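Hypothetical transcriptional regulator yurK (PDB 2IKK) is an uncharacterised GntR-type regulator that probably binds DNA to control transcription, this chain being its C-terminal UTRA domain. Local coordinates at residues H32-H37 with I91-V95; T73-Y79 with Y153-M159; V107-H111 with T146-I152. All blocks are in the same frame, centred on the assembly; numbering follows the deposited sequence.

Contact 1 (H32-H37 with I91-V95); sequences HHVLSH and IADGV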
ATOM      1  N   HIS A  32     -18.388  -3.572 -12.232  1.00 46.41           N
ATOM      2  CA  HIS A  32     -18.735  -2.213 -11.815  1.00 45.91           C
ATOM      3  C   HIS A  32     -20.226  -1.910 -11.923  1.00 44.24           C
ATOM      4  O   HIS A  32     -20.738  -1.698 -13.015  1.00 45.81           O
ATOM      5  CB  HIS A  32     -17.977  -1.190 -12.653  1.00 46.77           C
ATOM      6  CG  HIS A  32     -16.990  -0.356 -11.890  1.00 49.46           C
ATOM      7  ND1 HIS A  32     -15.939   0.291 -12.512  1.00 52.12           N
ATOM      8  CD2 HIS A  32     -16.904  -0.033 -10.575  1.00 51.56           C
ATOM      9  CE1 HIS A  32     -15.239   0.960 -11.610  1.00 52.59           C
ATOM     10  NE2 HIS A  32     -15.805   0.782 -10.427  1.00 52.29           N
ATOM     11  N   HIS A  33     -20.877  -1.831 -10.770  1.00 40.81           N
ATOM     12  CA  HIS A  33     -22.285  -1.577 -10.615  1.00 38.04           C
ATOM     13  C   HIS A  33     -22.464  -0.217  -9.935  1.00 35.37           C
ATOM     14  O   HIS A  33     -21.749   0.069  -8.987  1.00 33.51           O
ATOM     15  CB  HIS A  33     -22.823  -2.685  -9.718  1.00 38.88           C
ATOM     16  CG  HIS A  33     -24.212  -2.456  -9.211  1.00 42.71           C
ATOM     17  ND1 HIS A  33     -25.273  -2.122 -10.034  1.00 44.29           N
ATOM     18  CD2 HIS A  33     -24.717  -2.537  -7.957  1.00 44.10           C
ATOM     19  CE1 HIS A  33     -26.365  -1.988  -9.307  1.00 46.92           C
ATOM     20  NE2 HIS A  33     -26.061  -2.246  -8.045  1.00 48.31           N
ATOM     21  N   VAL A  34     -23.392   0.618 -10.417  1.00 31.83           N
ATOM     22  CA  VAL A  34     -23.615   1.933  -9.799  1.00 31.68           C
ATOM     23  C   VAL A  34     -24.654   1.776  -8.755  1.00 31.17           C
ATOM     24  O   VAL A  34     -25.805   1.302  -9.010  1.00 32.14           O
ATOM     25  CB  VAL A  34     -24.067   3.064 -10.775  1.00 30.34           C
ATOM     26  CG1 VAL A  34     -24.408   4.285  -9.997  1.00 31.02           C
ATOM     27  CG2 VAL A  34     -23.019   3.335 -11.724  1.00 30.71           C
ATOM     28  N   LEU A  35     -24.253   2.098  -7.543  1.00 31.19           N
ATOM     29  CA  LEU A  35     -25.144   1.960  -6.413  1.00 31.85           C
ATOM     30  C   LEU A  35     -26.054   3.156  -6.367  1.00 32.13           C
ATOM     31  O   LEU A  35     -27.276   2.993  -6.279  1.00 32.16           O
ATOM     32  CB  LEU A  35     -24.350   1.929  -5.096  1.00 33.56           C
ATOM     33  CG  LEU A  35     -23.730   0.635  -4.660  1.00 36.00           C
ATOM     34  CD1 LEU A  35     -22.799   0.186  -5.691  1.00 37.18           C
ATOM     35  CD2 LEU A  35     -22.945   0.865  -3.344  1.00 34.37           C
ATOM     36  N   SER A  36     -25.470   4.364  -6.392  1.00 28.26           N
ATOM     37  CA  SER A  36     -26.174   5.612  -6.271  1.00 28.67           C
ATOM     38  C   SER A  36     -25.307   6.758  -6.727  1.00 27.81           C
ATOM     39  O   SER A  36     -24.091   6.649  -6.846  1.00 27.10           O
ATOM     40  CB  SER A  36     -26.660   5.905  -4.846  1.00 29.66           C
ATOM     41  OG  SER A  36     -25.576   6.008  -3.937  1.00 32.52           O
ATOM     42  N   HIS A  37     -25.992   7.845  -7.021  1.00 27.85           N
ATOM     43  CA  HIS A  37     -25.396   9.093  -7.296  1.00 28.38           C
ATOM     44  C   HIS A  37     -26.431  10.052  -6.780  1.00 30.30           C
ATOM     45  O   HIS A  37     -27.683   9.846  -6.975  1.00 31.82           O
ATOM     46  CB  HIS A  37     -24.994   9.258  -8.763  1.00 27.90           C
ATOM     47  CG  HIS A  37     -26.142   9.364  -9.723  1.00 33.61           C
ATOM     48  ND1 HIS A  37     -26.636   8.278 -10.416  1.00 37.59           N
ATOM     49  CD2 HIS A  37     -26.856  10.435 -10.144  1.00 36.64           C
ATOM     50  CE1 HIS A  37     -27.637   8.666 -11.189  1.00 39.38           C
ATOM     51  NE2 HIS A  37     -27.769   9.975 -11.067  1.00 40.62           N
ATOM     52  N   ILE A  91     -24.078   9.377 -15.682  1.00 25.16           N
ATOM     53  CA  ILE A  91     -23.759   8.237 -14.811  1.00 24.36           C
ATOM     54  C   ILE A  91     -24.737   7.074 -15.100  1.00 26.22           C
ATOM     55  O   ILE A  91     -25.959   7.245 -15.007  1.00 26.10           O
ATOM     56  CB  ILE A  91     -23.792   8.641 -13.332  1.00 24.77           C
ATOM     57  CG1 ILE A  91     -22.665   9.616 -13.087  1.00 20.04           C
ATOM     58  CG2 ILE A  91     -23.754   7.330 -12.439  1.00 23.14           C
ATOM     59  CD1 ILE A  91     -22.713  10.199 -11.706  1.00 22.62           C
ATOM     60  N   ALA A  92     -24.176   5.911 -15.400  1.00 27.50           N
ATOM     61  CA  ALA A  92     -24.978   4.685 -15.604  1.00 28.56           C
ATOM     62  C   ALA A  92     -24.090   3.487 -15.420  1.00 28.35           C
ATOM     63  O   ALA A  92     -22.890   3.581 -15.546  1.00 29.94           O
ATOM     64  CB  ALA A  92     -25.550   4.690 -17.030  1.00 27.41           C
ATOM     65  N   ASP A  93     -24.655   2.314 -15.164  1.00 31.31           N
ATOM     66  CA  ASP A  93     -23.803   1.103 -15.185  1.00 32.39           C
ATOM     67  C   ASP A  93     -22.978   0.981 -16.450  1.00 32.58           C
ATOM     68  O   ASP A  93     -23.510   1.190 -17.558  1.00 33.90           O
ATOM     69  CB  ASP A  93     -24.655  -0.186 -14.992  1.00 34.08           C
ATOM     70  CG  ASP A  93     -25.198  -0.314 -13.583  1.00 39.64           C
ATOM     71  OD1 ASP A  93     -24.695   0.355 -12.656  1.00 43.69           O
ATOM     72  OD2 ASP A  93     -26.167  -1.073 -13.377  1.00 48.03           O
ATOM     73  N   GLY A  94     -21.696   0.635 -16.299  1.00 31.70           N
ATOM     74  CA  GLY A  94     -20.811   0.373 -17.461  1.00 31.90           C
ATOM     75  C   GLY A  94     -20.103   1.628 -17.982  1.00 31.55           C
ATOM     76  O   GLY A  94     -19.204   1.542 -18.841  1.00 32.62           O
ATOM     77  N   VAL A  95     -20.444   2.787 -17.435  1.00 29.04           N
ATOM     78  CA  VAL A  95     -19.914   4.016 -17.999  1.00 29.18           C
ATOM     79  C   VAL A  95     -18.504   4.215 -17.434  1.00 29.28           C
ATOM     80  O   VAL A  95     -18.273   4.023 -16.243  1.00 30.31           O
ATOM     81  CB  VAL A  95     -20.873   5.216 -17.723  1.00 28.51           C
ATOM     82  CG1 VAL A  95     -20.236   6.597 -18.060  1.00 29.34           C
ATOM     83  CG2 VAL A  95     -22.241   5.049 -18.451  1.00 29.46           C
TER
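V34 and D93 form the polar link between 32-37 and 91-95. V34 lies on strand 33-41, an outermost strand of the six-stranded antiparallel sheet of this UTRA domain. D93 lies in a type II beta turn from A92 to V95, in the loop that leads to helix 97-105. The two segments run nearly antiparallel, but no backbone-to-backbone hydrogen bond joins them. The backbone N of V34 gives its hydrogen to OD1 of D93 at 2.6 Å. The tight part of the contact is apolar and centres on I91. CG2 of I91 lies 4.0 Å from CG1 of V34, and the two side chains cross at about a right angle. CG2 of I91 also comes to 3.6 Å from ND1 of H37. CB of I91 sits over one face of the H37 imidazole, offset toward the rim. CG of H37 sits between the backbone N and the carbonyl carbon (chi1 69°), which lays the ring across I91. L61 of strand 57-66 and M97 of helix 97-105 also touch I91. The turn side is looser. A92, D93 and G94 are exposed, and their share of the contact rests mostly on the D93 carboxylate. G94 has a positive phi of 89°, where a CB would be jammed against the carbonyl O of D93. H33 lies alongside D93 and points the same way, with ring and carboxylate planes 55° apart. OD2 of D93 meets the edge of that ring in its plane, 3.6 Å from ND1 of H33.

Contact 2 (T73-Y79 with Y153-M159); sequences TFEVTHY and YCSLFLM
E75 and F157 face each other as a non-hydrogen-bonded pair on the T77 and S155 side of the sheet. Their side chains lie side by side and point the same way. The E75 chain starts with CG opposite its backbone N (chi1 173°) and stays extended, which carries it along the F157 ring. CB of E75 is 3.8 Å from CD1 of F157. CG of E75 comes closer, at 3.5 Å from CE1 of F157. CD and OE1 also pass near CE1. The carboxylate plane is turned 49° from the ring. At the tip, OE1 forms a salt bridge with R63 and a weak hydrogen bond with H32. OE2 of E75 accepts a hydrogen bond from T77 OG1 at 2.6 Å, on the lone pair away from OE1. S155 OG lies 2.6 Å from T77 OG1 and extends this polar row across the strands. With an alanine in place of E75, R63 is likely to lose this carboxylate mate and T77 OG1 its acceptor, and part of the F157 ring would be bared. The strands are 71-80 and 150-160, the two middle strands of the UTRA antiparallel sheet. F74 with L158, V76 with L156 and H78 with C154 are hydrogen-bonded pairs, each with a backbone hydrogen bond in both directions. A bound sulfate lies about 5 Å from the E75 side chain, probably from the crystallisation liquor. On the other face, CD1 of L158 packs 3.9 Å from CD2 of F74, against helix 123-129. H78 NE2 is hydrogen-bonded to OE2 of E60. Near the end of the pair, CB of Y153 touches CD1 of Y79 at 3.5 Å, and the two rings meet obliquely with planes 49° apart.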
ATOM      1  N   THR A  73     -14.271  -4.001  -4.366  1.00 27.99           N
ATOM      2  CA  THR A  73     -14.014  -2.590  -4.012  1.00 27.53           C
ATOM      3  C   THR A  73     -15.308  -1.864  -3.959  1.00 27.10           C
ATOM      4  O   THR A  73     -16.114  -1.950  -4.910  1.00 29.05           O
ATOM      5  CB  THR A  73     -13.170  -1.873  -5.055  1.00 28.16           C
ATOM      6  OG1 THR A  73     -11.985  -2.631  -5.294  1.00 32.69           O
ATOM      7  CG2 THR A  73     -12.775  -0.499  -4.569  1.00 23.40           C
ATOM      8  N   PHE A  74     -15.509  -1.155  -2.849  1.00 25.26           N
ATOM      9  CA  PHE A  74     -16.606  -0.222  -2.704  1.00 22.93           C
ATOM     10  C   PHE A  74     -15.994   1.202  -2.858  1.00 23.58           C
ATOM     11  O   PHE A  74     -15.075   1.584  -2.144  1.00 21.44           O
ATOM     12  CB  PHE A  74     -17.361  -0.459  -1.363  1.00 24.89           C
ATOM     13  CG  PHE A  74     -18.271   0.637  -0.968  1.00 23.85           C
ATOM     14  CD1 PHE A  74     -19.220   1.147  -1.841  1.00 27.77           C
ATOM     15  CD2 PHE A  74     -18.189   1.183   0.340  1.00 27.55           C
ATOM     16  CE1 PHE A  74     -20.075   2.195  -1.401  1.00 30.82           C
ATOM     17  CE2 PHE A  74     -18.983   2.262   0.755  1.00 28.65           C
ATOM     18  CZ  PHE A  74     -19.961   2.745  -0.129  1.00 29.83           C
ATOM     19  N   GLU A  75     -16.468   1.899  -3.889  1.00 22.26           N
ATOM     20  CA  GLU A  75     -15.847   3.175  -4.289  1.00 23.48           C
ATOM     21  C   GLU A  75     -16.847   4.298  -3.958  1.00 21.80           C
ATOM     22  O   GLU A  75     -18.095   4.220  -4.230  1.00 22.05           O
ATOM     23  CB  GLU A  75     -15.535   3.154  -5.774  1.00 24.47           C
ATOM     24  CG  GLU A  75     -15.033   4.509  -6.352  1.00 22.12           C
ATOM     25  CD  GLU A  75     -15.057   4.574  -7.877  1.00 30.56           C
ATOM     26  OE1 GLU A  75     -15.037   3.522  -8.556  1.00 34.67           O
ATOM     27  OE2 GLU A  75     -15.068   5.708  -8.402  1.00 29.43           O
ATOM     28  N   VAL A  76     -16.353   5.380  -3.371  1.00 20.73           N
ATOM     29  CA  VAL A  76     -17.239   6.556  -3.245  1.00 19.72           C
ATOM     30  C   VAL A  76     -16.357   7.684  -3.863  1.00 20.04           C
ATOM     31  O   VAL A  76     -15.317   7.957  -3.311  1.00 18.00           O
ATOM     32  CB  VAL A  76     -17.572   6.926  -1.807  1.00 21.11           C
ATOM     33  CG1 VAL A  76     -18.429   8.214  -1.738  1.00 23.05           C
ATOM     34  CG2 VAL A  76     -18.288   5.708  -1.084  1.00 21.45           C
ATOM     35  N   THR A  77     -16.810   8.293  -4.967  1.00 20.00           N
ATOM     36  CA  THR A  77     -16.041   9.377  -5.626  1.00 21.54           C
ATOM     37  C   THR A  77     -16.887  10.656  -5.691  1.00 20.55           C
ATOM     38  O   THR A  77     -18.138  10.560  -5.890  1.00 22.78           O
ATOM     39  CB  THR A  77     -15.673   8.850  -6.991  1.00 23.72           C
ATOM     40  OG1 THR A  77     -14.760   7.724  -6.828  1.00 26.22           O
ATOM     41  CG2 THR A  77     -15.098   9.921  -7.958  1.00 24.63           C
ATOM     42  N   HIS A  78     -16.229  11.807  -5.555  1.00 18.81           N
ATOM     43  CA  HIS A  78     -16.981  13.083  -5.554  1.00 21.69           C
ATOM     44  C   HIS A  78     -16.428  13.910  -6.696  1.00 20.38           C
ATOM     45  O   HIS A  78     -15.225  14.014  -6.842  1.00 18.57           O
ATOM     46  CB  HIS A  78     -16.761  13.877  -4.259  1.00 21.77           C
ATOM     47  CG  HIS A  78     -17.375  13.204  -3.059  1.00 25.28           C
ATOM     48  ND1 HIS A  78     -16.753  12.159  -2.410  1.00 26.43           N
ATOM     49  CD2 HIS A  78     -18.585  13.352  -2.467  1.00 28.06           C
ATOM     50  CE1 HIS A  78     -17.528  11.722  -1.417  1.00 25.59           C
ATOM     51  NE2 HIS A  78     -18.642  12.446  -1.414  1.00 24.48           N
ATOM     52  N   TYR A  79     -17.360  14.452  -7.484  1.00 21.56           N
ATOM     53  CA  TYR A  79     -17.041  15.307  -8.631  1.00 22.74           C
ATOM     54  C   TYR A  79     -17.644  16.667  -8.353  1.00 21.47           C
ATOM     55  O   TYR A  79     -18.790  16.764  -8.082  1.00 21.34           O
ATOM     56  CB  TYR A  79     -17.680  14.765  -9.955  1.00 22.56           C
ATOM     57  CG  TYR A  79     -17.184  13.421 -10.363  1.00 23.58           C
ATOM     58  CD1 TYR A  79     -15.977  13.253 -11.041  1.00 21.94           C
ATOM     59  CD2 TYR A  79     -17.916  12.269  -9.995  1.00 23.78           C
ATOM     60  CE1 TYR A  79     -15.553  11.950 -11.438  1.00 24.84           C
ATOM     61  CE2 TYR A  79     -17.498  11.007 -10.364  1.00 24.72           C
ATOM     62  CZ  TYR A  79     -16.300  10.860 -11.030  1.00 23.29           C
ATOM     63  OH  TYR A  79     -15.882   9.610 -11.365  1.00 26.72           O
ATOM     64  N   TYR A 153     -11.252  15.269  -9.162  1.00 21.03           N
ATOM     65  CA  TYR A 153     -12.183  14.458  -8.394  1.00 19.99           C
ATOM     66  C   TYR A 153     -11.459  13.750  -7.250  1.00 18.88           C
ATOM     67  O   TYR A 153     -10.189  13.688  -7.198  1.00 18.54           O
ATOM     68  CB  TYR A 153     -12.898  13.472  -9.292  1.00 20.28           C
ATOM     69  CG  TYR A 153     -11.969  12.401  -9.905  1.00 21.35           C
ATOM     70  CD1 TYR A 153     -11.622  11.272  -9.194  1.00 24.49           C
ATOM     71  CD2 TYR A 153     -11.521  12.502 -11.240  1.00 24.35           C
ATOM     72  CE1 TYR A 153     -10.802  10.264  -9.732  1.00 26.53           C
ATOM     73  CE2 TYR A 153     -10.747  11.517 -11.814  1.00 22.69           C
ATOM     74  CZ  TYR A 153     -10.329  10.400 -11.028  1.00 23.60           C
ATOM     75  OH  TYR A 153      -9.518   9.402 -11.499  1.00 28.64           O
ATOM     76  N   CYS A 154     -12.221  13.243  -6.271  1.00 19.85           N
ATOM     77  CA  CYS A 154     -11.512  12.474  -5.246  1.00 19.22           C
ATOM     78  C   CYS A 154     -12.256  11.183  -4.990  1.00 20.73           C
ATOM     79  O   CYS A 154     -13.466  11.169  -5.154  1.00 20.88           O
ATOM     80  CB  CYS A 154     -11.314  13.317  -3.981  1.00 20.61           C
ATOM     81  SG  CYS A 154     -12.799  14.031  -3.231  1.00 24.80           S
ATOM     82  N   SER A 155     -11.567  10.126  -4.551  1.00 19.52           N
ATOM     83  CA  SER A 155     -12.212   8.809  -4.481  1.00 21.04           C
ATOM     84  C   SER A 155     -11.758   8.195  -3.182  1.00 21.43           C
ATOM     85  O   SER A 155     -10.647   8.435  -2.718  1.00 23.72           O
ATOM     86  CB  SER A 155     -11.763   7.947  -5.694  1.00 21.73           C
ATOM     87  OG  SER A 155     -12.221   8.309  -7.061  1.00 22.26           O
ATOM     88  N   LEU A 156     -12.608   7.383  -2.581  1.00 20.94           N
ATOM     89  CA  LEU A 156     -12.193   6.568  -1.445  1.00 22.79           C
ATOM     90  C   LEU A 156     -12.622   5.177  -1.886  1.00 22.83           C
ATOM     91  O   LEU A 156     -13.765   4.991  -2.311  1.00 23.42           O
ATOM     92  CB  LEU A 156     -12.966   6.969  -0.261  1.00 24.11           C
ATOM     93  CG  LEU A 156     -12.309   7.285   1.068  1.00 31.99           C
ATOM     94  CD1 LEU A 156     -11.138   8.302   1.029  1.00 29.14           C
ATOM     95  CD2 LEU A 156     -13.465   7.741   1.988  1.00 34.35           C
ATOM     96  N   PHE A 157     -11.648   4.307  -1.959  1.00 20.84           N
ATOM     97  CA  PHE A 157     -11.860   2.892  -2.286  1.00 24.10           C
ATOM     98  C   PHE A 157     -11.668   2.088  -1.006  1.00 23.35           C
ATOM     99  O   PHE A 157     -10.652   2.272  -0.305  1.00 24.16           O
ATOM    100  CB  PHE A 157     -10.870   2.402  -3.348  1.00 24.39           C
ATOM    101  CG  PHE A 157     -10.846   3.205  -4.648  1.00 27.90           C
ATOM    102  CD1 PHE A 157     -11.715   2.888  -5.693  1.00 31.63           C
ATOM    103  CD2 PHE A 157      -9.923   4.231  -4.838  1.00 31.86           C
ATOM    104  CE1 PHE A 157     -11.669   3.597  -6.890  1.00 31.76           C
ATOM    105  CE2 PHE A 157      -9.904   4.982  -6.072  1.00 26.02           C
ATOM    106  CZ  PHE A 157     -10.746   4.622  -7.067  1.00 29.93           C
ATOM    107  N   LEU A 158     -12.630   1.208  -0.692  1.00 23.60           N
ATOM    108  CA  LEU A 158     -12.596   0.321   0.492  1.00 22.66           C
ATOM    109  C   LEU A 158     -12.542  -1.118   0.019  1.00 22.35           C
ATOM    110  O   LEU A 158     -13.262  -1.498  -0.942  1.00 22.32           O
ATOM    111  CB  LEU A 158     -13.784   0.553   1.414  1.00 22.77           C
ATOM    112  CG  LEU A 158     -13.802   1.912   2.031  1.00 20.92           C
ATOM    113  CD1 LEU A 158     -15.142   2.111   2.646  1.00 25.79           C
ATOM    114  CD2 LEU A 158     -12.715   2.021   3.072  1.00 21.82           C
HETATM  115  N   MSE A 159     -11.632  -1.911   0.612  1.00 21.43           N
HETATM  116  CA  MSE A 159     -11.443  -3.279   0.179  1.00 23.19           C
HETATM  117  C   MSE A 159     -11.184  -4.100   1.433  1.00 22.76           C
HETATM  118  O   MSE A 159     -10.379  -3.713   2.209  1.00 21.83           O
HETATM  119  CB  MSE A 159     -10.231  -3.417  -0.761  1.00 23.05           C
HETATM  120  CG  MSE A 159     -10.513  -2.640  -2.024  1.00 27.21           C
HETATM  121 SE   MSE A 159      -9.279  -1.122  -1.911  0.70 44.96          SE
HETATM  122  CE  MSE A 159      -8.499  -2.325  -2.923  1.00 12.94           C
TER

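Contact 3 (V107-H111 with T146-I152); sequences VVPTH and TSNDQPI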
ATOM      1  N   VAL A 107     -11.216  16.895 -20.290  1.00 30.63           N
ATOM      2  CA  VAL A 107     -10.303  16.795 -19.170  1.00 30.63           C
ATOM      3  C   VAL A 107      -9.710  15.398 -19.099  1.00 30.45           C
ATOM      4  O   VAL A 107     -10.415  14.360 -19.196  1.00 29.97           O
ATOM      5  CB  VAL A 107     -11.027  17.225 -17.814  1.00 29.73           C
ATOM      6  CG1 VAL A 107     -10.243  16.793 -16.569  1.00 30.81           C
ATOM      7  CG2 VAL A 107     -11.297  18.770 -17.790  1.00 33.53           C
ATOM      8  N   VAL A 108      -8.391  15.361 -18.935  1.00 30.58           N
ATOM      9  CA  VAL A 108      -7.660  14.104 -18.695  1.00 31.93           C
ATOM     10  C   VAL A 108      -6.789  14.284 -17.441  1.00 31.50           C
ATOM     11  O   VAL A 108      -6.047  15.299 -17.364  1.00 31.33           O
ATOM     12  CB  VAL A 108      -6.776  13.747 -19.972  1.00 32.61           C
ATOM     13  CG1 VAL A 108      -5.845  12.689 -19.688  1.00 35.08           C
ATOM     14  CG2 VAL A 108      -7.732  13.253 -21.100  1.00 35.06           C
ATOM     15  N   PRO A 109      -6.844  13.317 -16.462  1.00 30.33           N
ATOM     16  CA  PRO A 109      -5.935  13.421 -15.330  1.00 30.04           C
ATOM     17  C   PRO A 109      -4.482  13.237 -15.757  1.00 29.70           C
ATOM     18  O   PRO A 109      -4.175  12.439 -16.661  1.00 32.33           O
ATOM     19  CB  PRO A 109      -6.429  12.328 -14.308  1.00 29.80           C
ATOM     20  CG  PRO A 109      -7.531  11.613 -14.922  1.00 31.80           C
ATOM     21  CD  PRO A 109      -7.789  12.189 -16.341  1.00 30.13           C
ATOM     22  N   THR A 110      -3.594  13.991 -15.144  1.00 29.10           N
ATOM     23  CA  THR A 110      -2.177  13.962 -15.433  1.00 28.84           C
ATOM     24  C   THR A 110      -1.404  13.288 -14.296  1.00 28.77           C
ATOM     25  O   THR A 110      -0.265  12.912 -14.473  1.00 25.96           O
ATOM     26  CB  THR A 110      -1.640  15.410 -15.597  1.00 29.83           C
ATOM     27  OG1 THR A 110      -1.968  16.211 -14.450  1.00 28.52           O
ATOM     28  CG2 THR A 110      -2.306  16.061 -16.851  1.00 31.22           C
ATOM     29  N   HIS A 111      -2.042  13.205 -13.106  1.00 26.98           N
ATOM     30  CA  HIS A 111      -1.409  12.584 -11.931  1.00 25.50           C
ATOM     31  C   HIS A 111      -2.421  12.488 -10.798  1.00 26.02           C
ATOM     32  O   HIS A 111      -3.505  13.107 -10.829  1.00 22.26           O
ATOM     33  CB  HIS A 111      -0.161  13.324 -11.426  1.00 25.43           C
ATOM     34  CG  HIS A 111      -0.417  14.730 -10.970  1.00 24.03           C
ATOM     35  ND1 HIS A 111      -0.686  15.749 -11.841  1.00 26.10           N
ATOM     36  CD2 HIS A 111      -0.434  15.276  -9.736  1.00 25.06           C
ATOM     37  CE1 HIS A 111      -0.839  16.873 -11.168  1.00 27.97           C
ATOM     38  NE2 HIS A 111      -0.673  16.609  -9.886  1.00 28.52           N
ATOM     39  N   THR A 146      -5.471  17.430 -12.892  1.00 25.14           N
ATOM     40  CA  THR A 146      -5.156  17.683 -14.295  1.00 27.11           C
ATOM     41  C   THR A 146      -4.081  18.761 -14.367  1.00 27.33           C
ATOM     42  O   THR A 146      -3.422  19.053 -13.381  1.00 23.74           O
ATOM     43  CB  THR A 146      -6.466  17.938 -15.137  1.00 28.61           C
ATOM     44  OG1 THR A 146      -6.190  17.803 -16.574  1.00 30.25           O
ATOM     45  CG2 THR A 146      -7.061  19.266 -14.802  1.00 30.13           C
ATOM     46  N   SER A 147      -3.857  19.315 -15.568  1.00 29.01           N
ATOM     47  CA  SER A 147      -2.966  20.448 -15.754  1.00 32.75           C
ATOM     48  C   SER A 147      -3.144  21.507 -14.679  1.00 33.30           C
ATOM     49  O   SER A 147      -4.268  21.751 -14.183  1.00 34.27           O
ATOM     50  CB  SER A 147      -3.208  21.068 -17.129  1.00 33.16           C
ATOM     51  OG  SER A 147      -3.177  20.038 -18.085  1.00 35.63           O
ATOM     52  N   ASN A 148      -2.004  22.069 -14.310  1.00 34.57           N
ATOM     53  CA  ASN A 148      -1.897  23.174 -13.420  1.00 36.97           C
ATOM     54  C   ASN A 148      -2.074  22.663 -11.990  1.00 35.08           C
ATOM     55  O   ASN A 148      -2.336  23.432 -11.117  1.00 35.97           O
ATOM     56  CB  ASN A 148      -2.929  24.275 -13.783  1.00 38.75           C
ATOM     57  CG  ASN A 148      -2.852  24.710 -15.285  1.00 44.64           C
ATOM     58  OD1 ASN A 148      -1.750  24.843 -15.883  1.00 43.90           O
ATOM     59  ND2 ASN A 148      -4.032  24.949 -15.884  1.00 50.76           N
ATOM     60  N   ASP A 149      -1.883  21.364 -11.756  1.00 32.52           N
ATOM     61  CA  ASP A 149      -2.120  20.792 -10.420  1.00 30.67           C
ATOM     62  C   ASP A 149      -3.562  21.042  -9.934  1.00 27.98           C
ATOM     63  O   ASP A 149      -3.817  21.207  -8.747  1.00 26.11           O
ATOM     64  CB  ASP A 149      -1.119  21.298  -9.367  1.00 30.93           C
ATOM     65  CG  ASP A 149      -0.953  20.318  -8.198  1.00 31.51           C
ATOM     66  OD1 ASP A 149      -1.129  19.107  -8.392  1.00 30.29           O
ATOM     67  OD2 ASP A 149      -0.624  20.738  -7.056  1.00 35.41           O
ATOM     68  N   GLN A 150      -4.487  21.076 -10.859  1.00 26.67           N
ATOM     69  CA  GLN A 150      -5.875  21.351 -10.549  1.00 25.55           C
ATOM     70  C   GLN A 150      -6.622  20.050 -10.101  1.00 23.70           C
ATOM     71  O   GLN A 150      -6.785  19.162 -10.896  1.00 23.36           O
ATOM     72  CB  GLN A 150      -6.543  21.907 -11.795  1.00 26.50           C
ATOM     73  CG  GLN A 150      -8.038  22.038 -11.731  1.00 29.15           C
ATOM     74  CD  GLN A 150      -8.447  22.960 -10.594  1.00 35.31           C
ATOM     75  OE1 GLN A 150      -7.947  24.126 -10.463  1.00 34.42           O
ATOM     76  NE2 GLN A 150      -9.332  22.446  -9.721  1.00 27.64           N
ATOM     77  N   PRO A 151      -7.069  19.973  -8.839  1.00 24.06           N
ATOM     78  CA  PRO A 151      -7.835  18.738  -8.458  1.00 23.74           C
ATOM     79  C   PRO A 151      -9.161  18.635  -9.269  1.00 24.03           C
ATOM     80  O   PRO A 151      -9.859  19.649  -9.455  1.00 24.52           O
ATOM     81  CB  PRO A 151      -8.072  18.911  -6.921  1.00 24.75           C
ATOM     82  CG  PRO A 151      -8.008  20.374  -6.707  1.00 25.29           C
ATOM     83  CD  PRO A 151      -6.945  20.893  -7.675  1.00 24.63           C
ATOM     84  N   ILE A 152      -9.510  17.419  -9.703  1.00 22.71           N
ATOM     85  CA  ILE A 152     -10.676  17.174 -10.543  1.00 23.24           C
ATOM     86  C   ILE A 152     -11.711  16.236  -9.936  1.00 23.35           C
ATOM     87  O   ILE A 152     -12.902  16.425 -10.171  1.00 23.32           O
ATOM     88  CB  ILE A 152     -10.362  16.705 -11.952  1.00 23.38           C
ATOM     89  CG1 ILE A 152      -9.375  15.500 -11.978  1.00 23.74           C
ATOM     90  CG2 ILE A 152      -9.788  17.951 -12.772  1.00 26.20           C
ATOM     91  CD1 ILE A 152      -9.373  14.803 -13.372  1.00 24.97           C
TER
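P109 and T146 bring the backbones closest, with their CA atoms 4.5 Å apart. Segment 107-111 is an irregular loop that leads into strand 111-120. Segment 146-152 turns tightly and enters strand 150-160. Within that turn T146 N is hydrogen-bonded to Q150 O at 3.0 Å. One side-chain-to-backbone bond crosses between the segments here: T146 OG1 gives its hydrogen to V108 O at 2.6 Å, from above the carbonyl plane. OG1 reaches it because it lies opposite the T146 backbone N (chi1 -164°). The turn closes the beta hairpin of strands 136-146 and 150-160, and D149 and Q150 form a G1 beta bulge facing T146. On the other segment T110 and H111 form a classic bulge facing F145. From this bulge H111 reaches the hairpin turn. NE2 of H111 donates to OD1 of D149 at 2.9 Å, in the ring plane, with ring and carboxylate only 19° apart. The other ring nitrogen, ND1 of H111, is hydrogen-bonded to T110 OG1 at 2.9 Å, so both nitrogens help fix the ring's rotation. The F145 ring lies nearly parallel to it. The apolar part gathers on I152. CD1 of I152 lies 3.9 Å from CG1 of V107 and 4.0 Å from CB of P109, and the P109 side chain crosses that of I152 at about a right angle. F84 also touches V107 and I152.

Overall arrangement
All three contacts belong to the UTRA domain and reach its one antiparallel sheet. Contact 2 joins the two middle strands, 71-80 and 150-160, near the centre of the chain. Contact 1 packs a loop on outermost strand 33-41, and its centre is about 13 Å from that of contact 2. H32 and L35 touch E75 and F74 of contact 2. Contact 3 lies at the start of strand 150-160. Centre to centre, it is about 17 Å from contact 2 and about 23 Å from contact 1. Along the chain the segments of contacts 1 and 2 alternate. Contact 3 falls between the segments of contact 2. Distant parts of the sequence are thus drawn onto one sheet.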